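Local structure of beta sliding clamp (Borrelia burgdorferi, 6DJ8) at residues 306-311 and 365-370; 274-279 and 372-377. The protein probably forms a ring-shaped head-to-tail homodimer around DNA that tethers DNA polymerases and other proteins to it, making replication processive. All blocks are in the same frame, centred on the assembly; numbering follows the deposited sequence.

Contact 1: residues 306-311 and 365-370; sequences LTFSEL and IQFNSG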
ATOM      1  N   LEU A 306       0.018   5.869 -31.311  1.00 38.56           N
ATOM      2  CA  LEU A 306      -1.266   5.347 -31.756  1.00 45.51           C
ATOM      3  C   LEU A 306      -1.326   5.370 -33.271  1.00 41.04           C
ATOM      4  O   LEU A 306      -0.957   6.370 -33.891  1.00 43.92           O
ATOM      5  CB  LEU A 306      -2.439   6.186 -31.230  1.00 37.90           C
ATOM      6  CG  LEU A 306      -2.605   6.349 -29.729  1.00 43.55           C
ATOM      7  CD1 LEU A 306      -3.794   7.243 -29.418  1.00 44.65           C
ATOM      8  CD2 LEU A 306      -2.769   4.971 -29.119  1.00 47.40           C
ATOM      9  N   THR A 307      -1.817   4.288 -33.870  1.00 42.15           N
ATOM     10  CA  THR A 307      -2.071   4.274 -35.305  1.00 45.71           C
ATOM     11  C   THR A 307      -3.528   3.919 -35.551  1.00 43.55           C
ATOM     12  O   THR A 307      -3.963   2.803 -35.224  1.00 40.46           O
ATOM     13  CB  THR A 307      -1.150   3.303 -36.039  1.00 45.76           C
ATOM     14  OG1 THR A 307       0.200   3.664 -35.769  1.00 40.92           O
ATOM     15  CG2 THR A 307      -1.389   3.405 -37.571  1.00 49.76           C
ATOM     16  N   PHE A 308      -4.271   4.868 -36.130  1.00 40.79           N
ATOM     17  CA  PHE A 308      -5.666   4.677 -36.501  1.00 48.16           C
ATOM     18  C   PHE A 308      -5.741   4.273 -37.970  1.00 51.20           C
ATOM     19  O   PHE A 308      -5.269   5.010 -38.844  1.00 51.42           O
ATOM     20  CB  PHE A 308      -6.483   5.954 -36.302  1.00 46.23           C
ATOM     21  CG  PHE A 308      -6.753   6.311 -34.869  1.00 46.42           C
ATOM     22  CD1 PHE A 308      -5.835   7.027 -34.134  1.00 44.87           C
ATOM     23  CD2 PHE A 308      -7.954   5.967 -34.276  1.00 40.19           C
ATOM     24  CE1 PHE A 308      -6.107   7.370 -32.833  1.00 43.18           C
ATOM     25  CE2 PHE A 308      -8.228   6.319 -32.992  1.00 38.47           C
ATOM     26  CZ  PHE A 308      -7.304   7.011 -32.265  1.00 39.50           C
ATOM     27  N   SER A 309      -6.349   3.121 -38.234  1.00 50.71           N
ATOM     28  CA  SER A 309      -6.697   2.689 -39.580  1.00 54.82           C
ATOM     29  C   SER A 309      -8.130   2.182 -39.543  1.00 53.95           C
ATOM     30  O   SER A 309      -8.736   2.058 -38.477  1.00 44.98           O
ATOM     31  CB  SER A 309      -5.739   1.604 -40.095  1.00 54.64           C
ATOM     32  OG  SER A 309      -5.857   0.423 -39.316  1.00 61.42           O
ATOM     33  N   GLU A 310      -8.685   1.899 -40.720  1.00 53.23           N
ATOM     34  CA  GLU A 310     -10.075   1.461 -40.783  1.00 51.33           C
ATOM     35  C   GLU A 310     -10.276   0.128 -40.064  1.00 43.58           C
ATOM     36  O   GLU A 310     -11.306  -0.088 -39.417  1.00 48.38           O
ATOM     37  CB  GLU A 310     -10.536   1.377 -42.234  1.00 55.96           C
ATOM     38  CG  GLU A 310     -11.942   0.819 -42.438  1.00 55.13           C
ATOM     39  CD  GLU A 310     -12.463   1.107 -43.855  1.00 70.96           C
ATOM     40  OE1 GLU A 310     -11.761   1.831 -44.602  1.00 60.75           O
ATOM     41  OE2 GLU A 310     -13.568   0.631 -44.212  1.00 64.53           O
ATOM     42  N   LEU A 311      -9.314  -0.783 -40.165  1.00 48.26           N
ATOM     43  CA  LEU A 311      -9.525  -2.096 -39.575  1.00 57.27           C
ATOM     44  C   LEU A 311      -9.076  -2.202 -38.126  1.00 53.43           C
ATOM     45  O   LEU A 311      -9.541  -3.105 -37.422  1.00 48.78           O
ATOM     46  CB  LEU A 311      -8.816  -3.181 -40.395  1.00 59.74           C
ATOM     47  CG  LEU A 311      -9.375  -3.395 -41.801  1.00 68.58           C
ATOM     48  CD1 LEU A 311      -8.748  -4.628 -42.417  1.00 67.08           C
ATOM     49  CD2 LEU A 311     -10.901  -3.488 -41.794  1.00 59.31           C
ATOM     50  N   ILE A 365     -13.442   8.954 -29.984  1.00 39.15           N
ATOM     51  CA  ILE A 365     -12.134   9.595 -30.080  1.00 38.51           C
ATOM     52  C   ILE A 365     -12.054  10.197 -31.476  1.00 44.71           C
ATOM     53  O   ILE A 365     -12.078   9.466 -32.478  1.00 43.39           O
ATOM     54  CB  ILE A 365     -10.980   8.623 -29.838  1.00 36.42           C
ATOM     55  CG1 ILE A 365     -11.104   7.989 -28.449  1.00 42.47           C
ATOM     56  CG2 ILE A 365      -9.651   9.357 -29.996  1.00 38.63           C
ATOM     57  CD1 ILE A 365     -10.205   6.782 -28.243  1.00 47.97           C
ATOM     58  N   GLN A 366     -11.986  11.524 -31.547  1.00 37.59           N
ATOM     59  CA  GLN A 366     -12.036  12.244 -32.808  1.00 41.92           C
ATOM     60  C   GLN A 366     -10.903  13.258 -32.841  1.00 47.95           C
ATOM     61  O   GLN A 366     -10.467  13.757 -31.798  1.00 44.72           O
ATOM     62  CB  GLN A 366     -13.376  12.944 -32.967  1.00 43.91           C
ATOM     63  CG  GLN A 366     -14.550  12.020 -32.729  1.00 47.46           C
ATOM     64  CD  GLN A 366     -15.871  12.748 -32.703  1.00 52.65           C
ATOM     65  OE1 GLN A 366     -15.918  13.974 -32.771  1.00 50.64           O
ATOM     66  NE2 GLN A 366     -16.957  11.995 -32.623  1.00 52.45           N
ATOM     67  N   PHE A 367     -10.434  13.569 -34.044  1.00 41.78           N
ATOM     68  CA  PHE A 367      -9.322  14.498 -34.194  1.00 43.88           C
ATOM     69  C   PHE A 367      -9.207  14.928 -35.647  1.00 51.56           C
ATOM     70  O   PHE A 367      -9.602  14.205 -36.563  1.00 51.63           O
ATOM     71  CB  PHE A 367      -7.989  13.883 -33.768  1.00 40.70           C
ATOM     72  CG  PHE A 367      -7.615  12.661 -34.539  1.00 41.36           C
ATOM     73  CD1 PHE A 367      -8.120  11.416 -34.194  1.00 46.47           C
ATOM     74  CD2 PHE A 367      -6.756  12.757 -35.629  1.00 47.00           C
ATOM     75  CE1 PHE A 367      -7.758  10.276 -34.923  1.00 46.54           C
ATOM     76  CE2 PHE A 367      -6.392  11.630 -36.357  1.00 48.26           C
ATOM     77  CZ  PHE A 367      -6.897  10.390 -36.009  1.00 46.79           C
ATOM     78  N   ASN A 368      -8.647  16.112 -35.836  1.00 50.25           N
ATOM     79  CA  ASN A 368      -8.099  16.521 -37.115  1.00 57.05           C
ATOM     80  C   ASN A 368      -6.612  16.204 -37.118  1.00 55.85           C
ATOM     81  O   ASN A 368      -5.953  16.293 -36.077  1.00 58.89           O
ATOM     82  CB  ASN A 368      -8.340  18.007 -37.355  1.00 54.96           C
ATOM     83  CG  ASN A 368      -9.788  18.308 -37.657  1.00 58.85           C
ATOM     84  OD1 ASN A 368     -10.417  17.615 -38.462  1.00 56.05           O
ATOM     85  ND2 ASN A 368     -10.330  19.335 -37.016  1.00 56.07           N
ATOM     86  N   SER A 369      -6.105  15.791 -38.279  1.00 53.80           N
ATOM     87  CA  SER A 369      -4.719  15.352 -38.399  1.00 55.08           C
ATOM     88  C   SER A 369      -3.772  16.355 -37.750  1.00 58.23           C
ATOM     89  O   SER A 369      -3.856  17.561 -37.999  1.00 51.15           O
ATOM     90  CB  SER A 369      -4.364  15.152 -39.875  1.00 67.93           C
ATOM     91  OG  SER A 369      -3.064  14.604 -40.021  1.00 71.97           O
ATOM     92  N   GLY A 370      -2.901  15.854 -36.887  1.00 66.17           N
ATOM     93  CA  GLY A 370      -1.919  16.713 -36.216  1.00 56.69           C
ATOM     94  C   GLY A 370      -2.575  17.697 -35.289  1.00 59.39           C
ATOM     95  O   GLY A 370      -1.924  18.667 -34.931  1.00 61.74           O
TER
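Phe308 and Phe367 put their rings together at the end of two strands that share no backbone bonding. CE1 of Phe367 sits 3.8 Å above the plane of the Phe308 ring, over its centre, and CD1 of Phe308 is 3.9 Å from that same CE1. The planes are inclined at 51° with centroids 5.2 Å apart; the pair is oblique. The side chains run past each other in opposite directions. With chi1 at 59°, CG of Phe367 sits over its own backbone, flanked by N and C, and from there the ring carries CE1 over the face of Phe308.

The aliphatic part comes from Ile365, two residues earlier on the same side of its strand. Its CG2 branch, anti to the backbone N, reaches CZ of Phe308 at 4.0 Å, the two side chains crossing at about a right angle. Phe308 thus meets Phe367 over a face and Ile365 at its far end.

The contact lies between two sheets of the DNA-clamp fold: strand 303-308 belongs to a four-stranded antiparallel sheet of the C-terminal domain, strand 362-367 to a larger one that runs on into strands of the central domain. The closest CA atoms, those of Phe308 and Ile365, are 10.4 Å apart, a spacing bridged by side chains. The buried cluster continues outward: the Phe308 ring also meets that of Tyr337, while Phe367 packs on Met344 of strand 342-347.

Backbone bonds tie Phe308 to Glu342 and Ile365 to Ser280, each within its own sheet. Ser280 OG and Asn278 ND2 also bond to the carbonyls of Ile365 and Phe367.

Contact 2: residues 274-279 and 372-377; sequences KEQKNK and VLKLSE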
ATOM      1  N   LYS A 274     -14.148  22.587 -34.054  1.00 69.93           N
ATOM      2  CA  LYS A 274     -15.522  22.718 -34.518  1.00 73.50           C
ATOM      3  C   LYS A 274     -15.998  21.412 -35.143  1.00 78.64           C
ATOM      4  O   LYS A 274     -16.952  20.790 -34.664  1.00 82.74           O
ATOM      5  CB  LYS A 274     -15.637  23.881 -35.509  1.00 68.50           C
ATOM      6  N   GLU A 275     -15.328  20.977 -36.205  1.00 69.81           N
ATOM      7  CA  GLU A 275     -15.629  19.727 -36.886  1.00 74.66           C
ATOM      8  C   GLU A 275     -14.321  18.976 -37.074  1.00 67.61           C
ATOM      9  O   GLU A 275     -13.324  19.563 -37.507  1.00 67.73           O
ATOM     10  CB  GLU A 275     -16.306  19.967 -38.248  1.00 66.60           C
ATOM     11  N   GLN A 276     -14.311  17.694 -36.732  1.00 55.14           N
ATOM     12  CA  GLN A 276     -13.095  16.894 -36.814  1.00 58.03           C
ATOM     13  C   GLN A 276     -13.260  15.796 -37.847  1.00 50.65           C
ATOM     14  O   GLN A 276     -14.271  15.087 -37.853  1.00 54.17           O
ATOM     15  CB  GLN A 276     -12.742  16.316 -35.460  1.00 57.78           C
ATOM     16  CG  GLN A 276     -12.414  17.419 -34.496  1.00 59.81           C
ATOM     17  CD  GLN A 276     -12.112  16.889 -33.157  1.00 54.69           C
ATOM     18  OE1 GLN A 276     -12.979  16.325 -32.494  1.00 61.16           O
ATOM     19  NE2 GLN A 276     -10.859  17.019 -32.748  1.00 52.75           N
ATOM     20  N   LYS A 277     -12.257  15.664 -38.715  1.00 49.09           N
ATOM     21  CA  LYS A 277     -12.394  14.825 -39.904  1.00 52.29           C
ATOM     22  C   LYS A 277     -12.350  13.336 -39.562  1.00 55.59           C
ATOM     23  O   LYS A 277     -13.091  12.541 -40.153  1.00 53.45           O
ATOM     24  CB  LYS A 277     -11.312  15.190 -40.918  1.00 57.30           C
ATOM     25  N   ASN A 278     -11.490  12.934 -38.624  1.00 52.08           N
ATOM     26  CA  ASN A 278     -11.279  11.524 -38.314  1.00 48.65           C
ATOM     27  C   ASN A 278     -12.000  11.151 -37.022  1.00 50.96           C
ATOM     28  O   ASN A 278     -11.748  11.752 -35.970  1.00 46.15           O
ATOM     29  CB  ASN A 278      -9.786  11.235 -38.213  1.00 51.14           C
ATOM     30  CG  ASN A 278      -9.011  11.773 -39.407  1.00 55.05           C
ATOM     31  OD1 ASN A 278      -9.089  11.222 -40.505  1.00 54.31           O
ATOM     32  ND2 ASN A 278      -8.256  12.848 -39.194  1.00 52.70           N
ATOM     33  N   LYS A 279     -12.903  10.168 -37.097  1.00 43.87           N
ATOM     34  CA  LYS A 279     -13.722   9.793 -35.948  1.00 41.22           C
ATOM     35  C   LYS A 279     -13.627   8.300 -35.686  1.00 49.76           C
ATOM     36  O   LYS A 279     -13.782   7.491 -36.604  1.00 49.26           O
ATOM     37  CB  LYS A 279     -15.196  10.164 -36.150  1.00 51.91           C
ATOM     38  CG  LYS A 279     -15.463  11.599 -36.602  1.00 52.71           C
ATOM     39  CD  LYS A 279     -16.956  11.814 -36.848  1.00 60.74           C
ATOM     40  CE  LYS A 279     -17.372  13.258 -36.645  1.00 62.87           C
ATOM     41  NZ  LYS A 279     -16.421  14.195 -37.293  1.00 70.24           N
ATOM     42  N   VAL A 372      -5.552  18.466 -31.811  1.00 49.85           N
ATOM     43  CA  VAL A 372      -6.033  17.994 -30.528  1.00 49.92           C
ATOM     44  C   VAL A 372      -6.920  16.769 -30.705  1.00 47.14           C
ATOM     45  O   VAL A 372      -7.770  16.707 -31.599  1.00 41.15           O
ATOM     46  CB  VAL A 372      -6.778  19.141 -29.823  1.00 45.28           C
ATOM     47  CG1 VAL A 372      -8.011  19.539 -30.617  1.00 52.26           C
ATOM     48  CG2 VAL A 372      -7.161  18.756 -28.456  1.00 49.34           C
ATOM     49  N   LEU A 373      -6.725  15.799 -29.823  1.00 36.36           N
ATOM     50  CA  LEU A 373      -7.586  14.633 -29.716  1.00 36.14           C
ATOM     51  C   LEU A 373      -8.757  14.967 -28.799  1.00 44.74           C
ATOM     52  O   LEU A 373      -8.562  15.507 -27.703  1.00 39.86           O
ATOM     53  CB  LEU A 373      -6.789  13.453 -29.156  1.00 39.11           C
ATOM     54  CG  LEU A 373      -7.198  12.037 -29.510  1.00 48.20           C
ATOM     55  CD1 LEU A 373      -6.942  11.816 -30.973  1.00 54.12           C
ATOM     56  CD2 LEU A 373      -6.413  11.038 -28.677  1.00 55.57           C
ATOM     57  N   LYS A 374      -9.967  14.649 -29.239  1.00 36.96           N
ATOM     58  CA  LYS A 374     -11.167  14.914 -28.458  1.00 39.63           C
ATOM     59  C   LYS A 374     -11.792  13.605 -28.014  1.00 39.69           C
ATOM     60  O   LYS A 374     -12.031  12.711 -28.837  1.00 36.97           O
ATOM     61  CB  LYS A 374     -12.185  15.732 -29.250  1.00 45.59           C
ATOM     62  CG  LYS A 374     -13.511  15.908 -28.517  1.00 43.75           C
ATOM     63  CD  LYS A 374     -14.367  16.985 -29.200  1.00 49.80           C
ATOM     64  CE  LYS A 374     -15.306  16.384 -30.236  1.00 49.56           C
ATOM     65  NZ  LYS A 374     -16.177  15.320 -29.668  1.00 57.81           N
ATOM     66  N   LEU A 375     -12.034  13.492 -26.714  1.00 33.08           N
ATOM     67  CA  LEU A 375     -12.679  12.333 -26.118  1.00 36.59           C
ATOM     68  C   LEU A 375     -14.050  12.716 -25.606  1.00 40.86           C
ATOM     69  O   LEU A 375     -14.185  13.715 -24.893  1.00 40.20           O
ATOM     70  CB  LEU A 375     -11.858  11.775 -24.950  1.00 34.26           C
ATOM     71  CG  LEU A 375     -10.649  10.883 -25.179  1.00 42.05           C
ATOM     72  CD1 LEU A 375      -9.737  11.452 -26.220  1.00 41.99           C
ATOM     73  CD2 LEU A 375      -9.887  10.656 -23.809  1.00 35.81           C
ATOM     74  N   SER A 376     -15.046  11.894 -25.914  1.00 38.64           N
ATOM     75  CA  SER A 376     -16.395  12.135 -25.443  1.00 42.83           C
ATOM     76  C   SER A 376     -17.147  10.816 -25.377  1.00 44.38           C
ATOM     77  O   SER A 376     -16.738   9.806 -25.959  1.00 46.25           O
ATOM     78  CB  SER A 376     -17.127  13.112 -26.365  1.00 48.11           C
ATOM     79  OG  SER A 376     -17.056  12.648 -27.698  1.00 49.32           O
ATOM     80  N   GLU A 377     -18.274  10.854 -24.676  1.00 42.86           N
ATOM     81  CA  GLU A 377     -19.257   9.791 -24.541  1.00 50.69           C
ATOM     82  C   GLU A 377     -20.329   9.971 -25.609  1.00 58.49           C
ATOM     83  O   GLU A 377     -20.743  11.105 -25.878  1.00 53.67           O
ATOM     84  CB  GLU A 377     -19.899   9.815 -23.154  1.00 47.50           C
ATOM     85  CG  GLU A 377     -18.996   9.304 -22.041  1.00 52.97           C
ATOM     86  CD  GLU A 377     -19.559   9.519 -20.635  1.00 55.36           C
ATOM     87  OE1 GLU A 377     -20.327  10.484 -20.440  1.00 59.28           O
ATOM     88  OE2 GLU A 377     -19.219   8.735 -19.718  1.00 54.26           O
TER
HETATM   89  O   HOH W   1      -8.491  18.060 -33.796  1.00 47.19           O
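The amide end of Gln276 lies against the aliphatic chain of Lys374, the two side chains meeting at an oblique angle. OE1 of Gln276 is 3.4 Å from CB of Lys374 and 3.2 Å from its CE. The lysine chain leaves its backbone extended; the bends at chi3 (92°) and chi4 bring CD and CE alongside that oxygen.

At the amide nitrogen, NE2 of Gln276 donates to a water at 2.8 Å, which donates in turn to the carbonyl O of Val372 at 2.7 Å, the residue just before strand 373-376.

Further out, strands 362-367 and 373-376 are consecutive antiparallel neighbours in the large sheet, and Gln276 reaches over the end of the first to the second. Lys374 is anchored to Gln366 by backbone bonds and a weak hydrogen bond from NZ to OE1. Asn368 grips the loop at Lys277 N and Glu275 O. Val372 packs on an apolar side chain of the bound peptide, consistent with the peptide-binding pocket of this clamp family.

Buried without a hydrogen-bond partner in the model, OE1 rests on CH2 groups; the nearest, CE, adjoins the ammonium, whose positive charge probably eases the oxygen's burial.

Overall arrangement
From the N terminus, the chain first passes through 274-279, leading into strand 278-283, and then through 306-311 at the end of strand 303-308. It returns through 365-370, where contact 1 closes its loop, and a short turn later through 372-377, where contact 2 closes the longer one; the loop of contact 1 thus falls entirely inside that of contact 2. Their centres are about 9 Å apart. Strand 362-367 is the shared element, lying between strands 278-283 and 373-376 in one sheet. Contact 1 joins this sheet to the four-stranded one, while contact 2 links parts within it; the larger sheet also takes in strands of the central domain.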